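BauA (Acinetobacter baumannii, PDB 6HCP) probably takes up the iron-loaded siderophore preacinetobactin across the outer membrane as a TonB-dependent receptor. Local coordinates at residues F356-N368 / F423-K435. Residues are numbered along the deposited sequence; the frame is centred on the assembly and turned at random.
Sequences FETGSVKHQWVAN and FGLADTLSFAQDK. With C8E ((hydroxyethyloxy)tri(ethyloxy)octane), chain B.
His363 ND1 donates to Asp427 OD2 over 2.7 Å, a nearly straight bond that lies in the imidazole plane and uses the syn lone pair of the oxygen; ring and carboxylate are only 23° from coplanar. Asp427 reaches across because its CG stands anti to the backbone N (chi1 -172°). Leu429 CD2 packs 3.6 Å from His363 CE1. The far nitrogen, NE2, shares a hydrogen bond of 2.9 Å with Thr358 OG1. Phe356 CE1 sits over one imidazole face, toward its rim, while His363 CB covers the centre of the phenyl face; the two polar partners and the phenyl ring together fix the rotation of the imidazole. On the same surface, toward the turns, Val361 CG2 touches Phe431 CD2 at 3.7 Å; in the other direction Ala367 CB meets Leu425 CD1 beside a detergent tail. On the face toward the barrel lumen, Val366 and Ala426 pack on Phe51, in a loop near the N-terminal end, Asn368 binds Arg443 and Asp349, and a water joins Gln364 O to Thr428 OG1, which also bonds Thr439. Between the two faces, paired backbone bonds from Lys362–Ser430 to Asn368–Gly424 zip strands 361-381 and 412-431 into neighbouring antiparallel staves of the transmembrane barrel. Asp427 would probably stabilise a positive charge on His363; if NE2 is protonated too, the pair is charge-assisted.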
ATOM      1  N   PHE A 356      41.759 -44.418 -10.246  1.00 32.48           N
ATOM      2  CA  PHE A 356      42.521 -45.625  -9.965  1.00 34.49           C
ATOM      3  C   PHE A 356      42.281 -45.983  -8.505  1.00 35.77           C
ATOM      4  O   PHE A 356      41.658 -45.213  -7.765  1.00 35.09           O
ATOM      5  CB  PHE A 356      44.011 -45.437 -10.289  1.00 34.30           C
ATOM      6  CG  PHE A 356      44.711 -44.372  -9.476  1.00 30.35           C
ATOM      7  CD1 PHE A 356      45.293 -44.668  -8.259  1.00 31.95           C
ATOM      8  CD2 PHE A 356      44.845 -43.082  -9.974  1.00 33.70           C
ATOM      9  CE1 PHE A 356      45.900 -43.677  -7.503  1.00 30.72           C
ATOM     10  CE2 PHE A 356      45.517 -42.107  -9.253  1.00 30.14           C
ATOM     11  CZ  PHE A 356      46.016 -42.397  -8.005  1.00 30.37           C
ATOM     12  N   GLU A 357      42.712 -47.189  -8.108  1.00 32.47           N
ATOM     13  CA  GLU A 357      42.536 -47.674  -6.772  1.00 32.17           C
ATOM     14  C   GLU A 357      43.877 -48.164  -6.228  1.00 31.79           C
ATOM     15  O   GLU A 357      44.689 -48.680  -6.966  1.00 35.51           O
ATOM     16  CB  GLU A 357      41.507 -48.814  -6.734  1.00 38.84           C
ATOM     17  CG  GLU A 357      40.243 -48.468  -7.485  1.00 42.49           C
ATOM     18  CD  GLU A 357      39.062 -49.388  -7.235  1.00 60.54           C
ATOM     19  OE1 GLU A 357      39.227 -50.382  -6.508  1.00 57.37           O
ATOM     20  OE2 GLU A 357      37.965 -49.064  -7.732  1.00 56.26           O
ATOM     21  N   THR A 358      44.117 -47.873  -4.950  1.00 34.39           N
ATOM     22  CA  THR A 358      45.256 -48.380  -4.216  1.00 36.27           C
ATOM     23  C   THR A 358      44.727 -49.145  -3.007  1.00 39.04           C
ATOM     24  O   THR A 358      44.275 -48.539  -2.023  1.00 35.98           O
ATOM     25  CB  THR A 358      46.217 -47.251  -3.799  1.00 35.66           C
ATOM     26  OG1 THR A 358      45.537 -46.347  -2.927  1.00 33.25           O
ATOM     27  CG2 THR A 358      46.774 -46.502  -4.991  1.00 33.43           C
ATOM     28  N   GLY A 359      44.716 -50.480  -3.116  1.00 39.25           N
ATOM     29  CA  GLY A 359      44.038 -51.310  -2.133  1.00 39.88           C
ATOM     30  C   GLY A 359      42.568 -50.940  -2.036  1.00 32.73           C
ATOM     31  O   GLY A 359      41.904 -50.814  -3.052  1.00 38.91           O
ATOM     32  N   SER A 360      42.113 -50.624  -0.825  1.00 35.96           N
ATOM     33  CA  SER A 360      40.708 -50.289  -0.575  1.00 39.27           C
ATOM     34  C   SER A 360      40.436 -48.775  -0.708  1.00 46.40           C
ATOM     35  O   SER A 360      39.360 -48.293  -0.296  1.00 40.76           O
ATOM     36  CB  SER A 360      40.315 -50.756   0.791  1.00 45.09           C
ATOM     37  OG  SER A 360      40.982 -49.994   1.796  1.00 48.10           O
ATOM     38  N   VAL A 361      41.410 -48.021  -1.243  1.00 37.45           N
ATOM     39  CA  VAL A 361      41.294 -46.552  -1.384  1.00 34.81           C
ATOM     40  C   VAL A 361      41.093 -46.201  -2.857  1.00 33.44           C
ATOM     41  O   VAL A 361      41.860 -46.616  -3.697  1.00 35.25           O
ATOM     42  CB  VAL A 361      42.526 -45.837  -0.805  1.00 37.37           C
ATOM     43  CG1 VAL A 361      42.415 -44.323  -0.955  1.00 38.32           C
ATOM     44  CG2 VAL A 361      42.750 -46.224   0.642  1.00 40.00           C
ATOM     45  N   LYS A 362      39.992 -45.502  -3.161  1.00 30.57           N
ATOM     46  CA  LYS A 362      39.681 -45.082  -4.496  1.00 33.68           C
ATOM     47  C   LYS A 362      40.207 -43.650  -4.713  1.00 35.28           C
ATOM     48  O   LYS A 362      40.065 -42.795  -3.848  1.00 34.09           O
ATOM     49  CB  LYS A 362      38.167 -45.118  -4.721  1.00 39.46           C
ATOM     50  CG  LYS A 362      37.547 -46.508  -4.714  1.00 49.60           C
ATOM     51  CD  LYS A 362      36.049 -46.483  -4.952  1.00 54.32           C
ATOM     52  CE  LYS A 362      35.424 -47.859  -4.850  1.00 72.25           C
ATOM     53  NZ  LYS A 362      34.036 -47.790  -4.332  1.00 92.95           N
ATOM     54  N   HIS A 363      40.748 -43.412  -5.901  1.00 30.12           N
ATOM     55  CA  HIS A 363      41.333 -42.132  -6.296  1.00 32.47           C
ATOM     56  C   HIS A 363      40.566 -41.580  -7.492  1.00 29.91           C
ATOM     57  O   HIS A 363      40.333 -42.282  -8.489  1.00 33.27           O
ATOM     58  CB  HIS A 363      42.826 -42.284  -6.629  1.00 31.78           C
ATOM     59  CG  HIS A 363      43.685 -42.681  -5.477  1.00 33.59           C
ATOM     60  ND1 HIS A 363      44.630 -41.821  -4.952  1.00 30.36           N
ATOM     61  CD2 HIS A 363      43.822 -43.858  -4.810  1.00 31.33           C
ATOM     62  CE1 HIS A 363      45.289 -42.438  -3.984  1.00 34.80           C
ATOM     63  NE2 HIS A 363      44.746 -43.664  -3.815  1.00 36.40           N
ATOM     64  N   GLN A 364      40.186 -40.300  -7.388  1.00 27.62           N
ATOM     65  CA  GLN A 364      39.631 -39.545  -8.504  1.00 30.96           C
ATOM     66  C   GLN A 364      40.423 -38.242  -8.609  1.00 28.15           C
ATOM     67  O   GLN A 364      40.479 -37.503  -7.627  1.00 30.30           O
ATOM     68  CB  GLN A 364      38.173 -39.180  -8.220  1.00 37.69           C
ATOM     69  CG  GLN A 364      37.190 -39.444  -9.340  1.00 59.13           C
ATOM     70  CD  GLN A 364      35.795 -39.352  -8.764  1.00 70.38           C
ATOM     71  OE1 GLN A 364      35.223 -40.346  -8.324  1.00 73.32           O
ATOM     72  NE2 GLN A 364      35.375 -38.131  -8.484  1.00 54.34           N
ATOM     73  N   TRP A 365      41.096 -38.036  -9.739  1.00 30.49           N
ATOM     74  CA  TRP A 365      42.048 -36.952  -9.868  1.00 30.03           C
ATOM     75  C   TRP A 365      41.688 -36.113 -11.085  1.00 31.94           C
ATOM     76  O   TRP A 365      41.017 -36.576 -12.012  1.00 30.94           O
ATOM     77  CB  TRP A 365      43.494 -37.476  -9.950  1.00 30.95           C
ATOM     78  CG  TRP A 365      43.715 -38.368 -11.136  1.00 29.64           C
ATOM     79  CD1 TRP A 365      43.572 -39.725 -11.160  1.00 33.05           C
ATOM     80  CD2 TRP A 365      44.077 -37.978 -12.468  1.00 29.82           C
ATOM     81  NE1 TRP A 365      43.803 -40.197 -12.421  1.00 28.86           N
ATOM     82  CE2 TRP A 365      44.106 -39.152 -13.250  1.00 31.69           C
ATOM     83  CE3 TRP A 365      44.371 -36.757 -13.086  1.00 28.79           C
ATOM     84  CZ2 TRP A 365      44.441 -39.146 -14.601  1.00 34.14           C
ATOM     85  CZ3 TRP A 365      44.669 -36.748 -14.433  1.00 30.66           C
ATOM     86  CH2 TRP A 365      44.690 -37.924 -15.184  1.00 32.12           C
ATOM     87  N   VAL A 366      42.229 -34.887 -11.101  1.00 27.12           N
ATOM     88  CA  VAL A 366      42.098 -33.999 -12.208  1.00 25.42           C
ATOM     89  C   VAL A 366      43.381 -33.163 -12.325  1.00 27.37           C
ATOM     90  O   VAL A 366      43.989 -32.811 -11.322  1.00 30.03           O
ATOM     91  CB  VAL A 366      40.858 -33.094 -12.036  1.00 26.79           C
ATOM     92  CG1 VAL A 366      40.855 -32.397 -10.687  1.00 29.55           C
ATOM     93  CG2 VAL A 366      40.731 -32.086 -13.164  1.00 28.13           C
ATOM     94  N   ALA A 367      43.746 -32.850 -13.566  1.00 30.86           N
ATOM     95  CA  ALA A 367      44.864 -31.967 -13.844  1.00 33.81           C
ATOM     96  C   ALA A 367      44.444 -31.038 -14.974  1.00 29.26           C
ATOM     97  O   ALA A 367      43.926 -31.492 -15.982  1.00 30.42           O
ATOM     98  CB  ALA A 367      46.101 -32.750 -14.222  1.00 33.34           C
ATOM     99  N   ASN A 368      44.746 -29.739 -14.831  1.00 26.55           N
ATOM    100  CA  ASN A 368      44.324 -28.818 -15.851  1.00 25.54           C
ATOM    101  C   ASN A 368      45.324 -27.678 -16.023  1.00 25.66           C
ATOM    102  O   ASN A 368      46.273 -27.505 -15.239  1.00 26.44           O
ATOM    103  CB  ASN A 368      42.897 -28.307 -15.581  1.00 26.53           C
ATOM    104  CG  ASN A 368      42.828 -27.223 -14.524  1.00 29.94           C
ATOM    105  OD1 ASN A 368      43.676 -27.160 -13.636  1.00 26.77           O
ATOM    106  ND2 ASN A 368      41.764 -26.424 -14.566  1.00 27.31           N
ATOM    107  N   PHE A 423      48.253 -23.889 -13.756  1.00 27.76           N
ATOM    108  CA  PHE A 423      48.327 -25.324 -13.893  1.00 30.54           C
ATOM    109  C   PHE A 423      47.952 -25.874 -12.527  1.00 25.13           C
ATOM    110  O   PHE A 423      48.459 -25.417 -11.499  1.00 26.61           O
ATOM    111  CB  PHE A 423      49.704 -25.764 -14.426  1.00 39.53           C
ATOM    112  CG  PHE A 423      50.152 -24.993 -15.657  1.00 54.39           C
ATOM    113  CD1 PHE A 423      50.502 -23.645 -15.571  1.00 68.35           C
ATOM    114  CD2 PHE A 423      50.110 -25.565 -16.923  1.00 64.09           C
ATOM    115  CE1 PHE A 423      50.809 -22.900 -16.707  1.00 49.55           C
ATOM    116  CE2 PHE A 423      50.462 -24.832 -18.053  1.00 49.33           C
ATOM    117  CZ  PHE A 423      50.735 -23.487 -17.950  1.00 54.77           C
ATOM    118  N   GLY A 424      47.038 -26.848 -12.524  1.00 26.87           N
ATOM    119  CA  GLY A 424      46.564 -27.374 -11.287  1.00 27.12           C
ATOM    120  C   GLY A 424      46.415 -28.887 -11.299  1.00 23.38           C
ATOM    121  O   GLY A 424      46.299 -29.513 -12.355  1.00 28.07           O
ATOM    122  N   LEU A 425      46.474 -29.465 -10.097  1.00 26.24           N
ATOM    123  CA  LEU A 425      46.357 -30.905  -9.894  1.00 30.14           C
ATOM    124  C   LEU A 425      45.640 -31.137  -8.568  1.00 28.85           C
ATOM    125  O   LEU A 425      45.982 -30.518  -7.564  1.00 29.52           O
ATOM    126  CB  LEU A 425      47.761 -31.526  -9.889  1.00 32.26           C
ATOM    127  CG  LEU A 425      47.848 -33.028  -9.621  1.00 35.18           C
ATOM    128  CD1 LEU A 425      47.201 -33.824 -10.751  1.00 33.63           C
ATOM    129  CD2 LEU A 425      49.294 -33.449  -9.455  1.00 32.00           C
ATOM    130  N   ALA A 426      44.701 -32.098  -8.557  1.00 26.99           N
ATOM    131  CA  ALA A 426      44.084 -32.534  -7.322  1.00 27.88           C
ATOM    132  C   ALA A 426      43.728 -34.023  -7.393  1.00 23.81           C
ATOM    133  O   ALA A 426      43.463 -34.553  -8.454  1.00 26.92           O
ATOM    134  CB  ALA A 426      42.850 -31.719  -6.994  1.00 29.31           C
ATOM    135  N   ASP A 427      43.723 -34.640  -6.213  1.00 30.76           N
ATOM    136  CA  ASP A 427      43.291 -36.014  -6.036  1.00 32.21           C
ATOM    137  C   ASP A 427      42.332 -36.056  -4.855  1.00 32.11           C
ATOM    138  O   ASP A 427      42.603 -35.448  -3.809  1.00 30.33           O
ATOM    139  CB  ASP A 427      44.486 -36.936  -5.773  1.00 32.52           C
ATOM    140  CG  ASP A 427      44.158 -38.432  -5.751  1.00 37.29           C
ATOM    141  OD1 ASP A 427      43.116 -38.830  -6.339  1.00 38.25           O
ATOM    142  OD2 ASP A 427      45.022 -39.205  -5.253  1.00 33.82           O
ATOM    143  N   THR A 428      41.226 -36.790  -5.037  1.00 30.61           N
ATOM    144  CA  THR A 428      40.327 -37.108  -3.954  1.00 29.81           C
ATOM    145  C   THR A 428      40.466 -38.609  -3.654  1.00 27.56           C
ATOM    146  O   THR A 428      40.207 -39.432  -4.518  1.00 31.52           O
ATOM    147  CB  THR A 428      38.864 -36.756  -4.280  1.00 33.30           C
ATOM    148  OG1 THR A 428      38.729 -35.358  -4.538  1.00 31.58           O
ATOM    149  CG2 THR A 428      37.931 -37.125  -3.149  1.00 35.19           C
ATOM    150  N   LEU A 429      40.928 -38.910  -2.441  1.00 32.63           N
ATOM    151  CA  LEU A 429      41.096 -40.247  -1.938  1.00 30.42           C
ATOM    152  C   LEU A 429      39.856 -40.597  -1.114  1.00 32.05           C
ATOM    153  O   LEU A 429      39.597 -39.918  -0.118  1.00 33.38           O
ATOM    154  CB  LEU A 429      42.349 -40.304  -1.065  1.00 33.13           C
ATOM    155  CG  LEU A 429      43.687 -40.071  -1.764  1.00 34.03           C
ATOM    156  CD1 LEU A 429      43.929 -38.591  -2.021  1.00 39.51           C
ATOM    157  CD2 LEU A 429      44.811 -40.613  -0.916  1.00 35.13           C
ATOM    158  N   SER A 430      39.191 -41.709  -1.472  1.00 35.56           N
ATOM    159  CA  SER A 430      37.977 -42.187  -0.756  1.00 35.30           C
ATOM    160  C   SER A 430      38.269 -43.515  -0.052  1.00 34.51           C
ATOM    161  O   SER A 430      38.644 -44.469  -0.722  1.00 34.46           O
ATOM    162  CB  SER A 430      36.811 -42.341  -1.692  1.00 41.72           C
ATOM    163  OG  SER A 430      36.539 -41.128  -2.368  1.00 44.13           O
ATOM    164  N   PHE A 431      38.206 -43.477   1.287  1.00 35.64           N
ATOM    165  CA  PHE A 431      38.469 -44.583   2.212  1.00 41.53           C
ATOM    166  C   PHE A 431      37.131 -45.128   2.735  1.00 52.97           C
ATOM    167  O   PHE A 431      36.134 -44.383   2.808  1.00 39.53           O
ATOM    168  CB  PHE A 431      39.258 -44.111   3.438  1.00 39.36           C
ATOM    169  CG  PHE A 431      40.555 -43.396   3.167  1.00 46.83           C
ATOM    170  CD1 PHE A 431      40.567 -42.070   2.750  1.00 39.10           C
ATOM    171  CD2 PHE A 431      41.771 -44.026   3.406  1.00 48.26           C
ATOM    172  CE1 PHE A 431      41.763 -41.374   2.647  1.00 43.44           C
ATOM    173  CE2 PHE A 431      42.972 -43.353   3.229  1.00 47.82           C
ATOM    174  CZ  PHE A 431      42.968 -42.030   2.829  1.00 44.29           C
ATOM    175  N   ALA A 432      37.145 -46.391   3.174  1.00 46.37           N
ATOM    176  CA  ALA A 432      36.092 -46.980   4.032  1.00 42.82           C
ATOM    177  C   ALA A 432      34.743 -46.940   3.316  1.00 39.47           C
ATOM    178  O   ALA A 432      33.786 -46.320   3.804  1.00 45.27           O
ATOM    179  CB  ALA A 432      36.029 -46.244   5.342  1.00 46.67           C
ATOM    180  N   GLN A 433      34.728 -47.467   2.093  1.00 45.51           N
ATOM    181  CA  GLN A 433      33.523 -47.524   1.272  1.00 52.18           C
ATOM    182  C   GLN A 433      32.957 -46.117   1.082  1.00 62.46           C
ATOM    183  O   GLN A 433      31.744 -45.904   1.188  1.00 53.40           O
ATOM    184  CB  GLN A 433      32.496 -48.452   1.918  1.00 60.33           C
ATOM    185  CG  GLN A 433      32.927 -49.910   1.892  1.00 71.98           C
ATOM    186  CD  GLN A 433      32.393 -50.675   3.074  1.00 80.85           C
ATOM    187  OE1 GLN A 433      32.477 -50.228   4.216  1.00 92.70           O
ATOM    188  NE2 GLN A 433      31.836 -51.841   2.799  1.00 75.27           N
ATOM    189  N   ASP A 434      33.860 -45.175   0.791  1.00 54.36           N
ATOM    190  CA  ASP A 434      33.526 -43.834   0.329  1.00 46.36           C
ATOM    191  C   ASP A 434      32.962 -42.976   1.470  1.00 37.17           C
ATOM    192  O   ASP A 434      32.533 -41.847   1.229  1.00 42.89           O
ATOM    193  CB  ASP A 434      32.587 -43.898  -0.875  1.00 53.26           C
ATOM    194  CG  ASP A 434      33.251 -44.470  -2.116  1.00 68.82           C
ATOM    195  OD1 ASP A 434      34.486 -44.686  -2.077  1.00 70.24           O
ATOM    196  OD2 ASP A 434      32.521 -44.771  -3.074  1.00 76.28           O
ATOM    197  N   LYS A 435      33.174 -43.393   2.722  1.00 35.63           N
ATOM    198  CA  LYS A 435      32.652 -42.642   3.861  1.00 39.79           C
ATOM    199  C   LYS A 435      33.628 -41.539   4.299  1.00 37.62           C
ATOM    200  O   LYS A 435      33.267 -40.706   5.126  1.00 35.45           O
ATOM    201  CB  LYS A 435      32.323 -43.580   5.027  1.00 44.84           C
ATOM    202  CG  LYS A 435      31.080 -44.436   4.803  1.00 50.03           C
ATOM    203  CD  LYS A 435      30.593 -45.142   6.051  1.00 56.87           C
ATOM    204  CE  LYS A 435      31.512 -46.254   6.505  1.00 75.92           C
ATOM    205  NZ  LYS A 435      30.755 -47.352   7.154  1.00 95.77           N
TER
HETATM  206  C1  C8E B 829      50.041 -29.807 -13.288  1.00 48.93           C
HETATM  207  C2  C8E B 829      49.807 -30.585 -14.561  1.00 52.16           C
HETATM  208  C3  C8E B 829      49.108 -29.771 -15.641  1.00 53.07           C
HETATM  209  C4  C8E B 829      48.294 -30.658 -16.592  1.00 60.96           C
HETATM  210  C5  C8E B 829      47.939 -29.933 -17.889  1.00 54.26           C
HETATM  211  C6  C8E B 829      46.896 -30.658 -18.715  1.00 47.32           C
HETATM  212  C7  C8E B 829      46.705 -29.939 -20.047  1.00 53.96           C
HETATM  213  C8  C8E B 829      46.518 -30.908 -21.207  1.00 67.37           C
HETATM  214  O9  C8E B 829      45.537 -30.459 -22.150  1.00 71.65           O
HETATM  215  C10 C8E B 829      44.693 -31.537 -22.566  1.00 58.61           C
HETATM  216  C11 C8E B 829      44.085 -31.247 -23.919  1.00 62.25           C
HETATM  217  O12 C8E B 829      42.875 -31.982 -23.986  1.00 64.56           O
HETATM  218  O   HOH W   1      39.719 -47.692   3.117  1.00 45.91           O
HETATM  219  O   HOH W   2      36.998 -49.012   0.912  1.00 51.45           O
HETATM  220  O   HOH W   3      39.465 -34.971  -7.268  1.00 61.82           O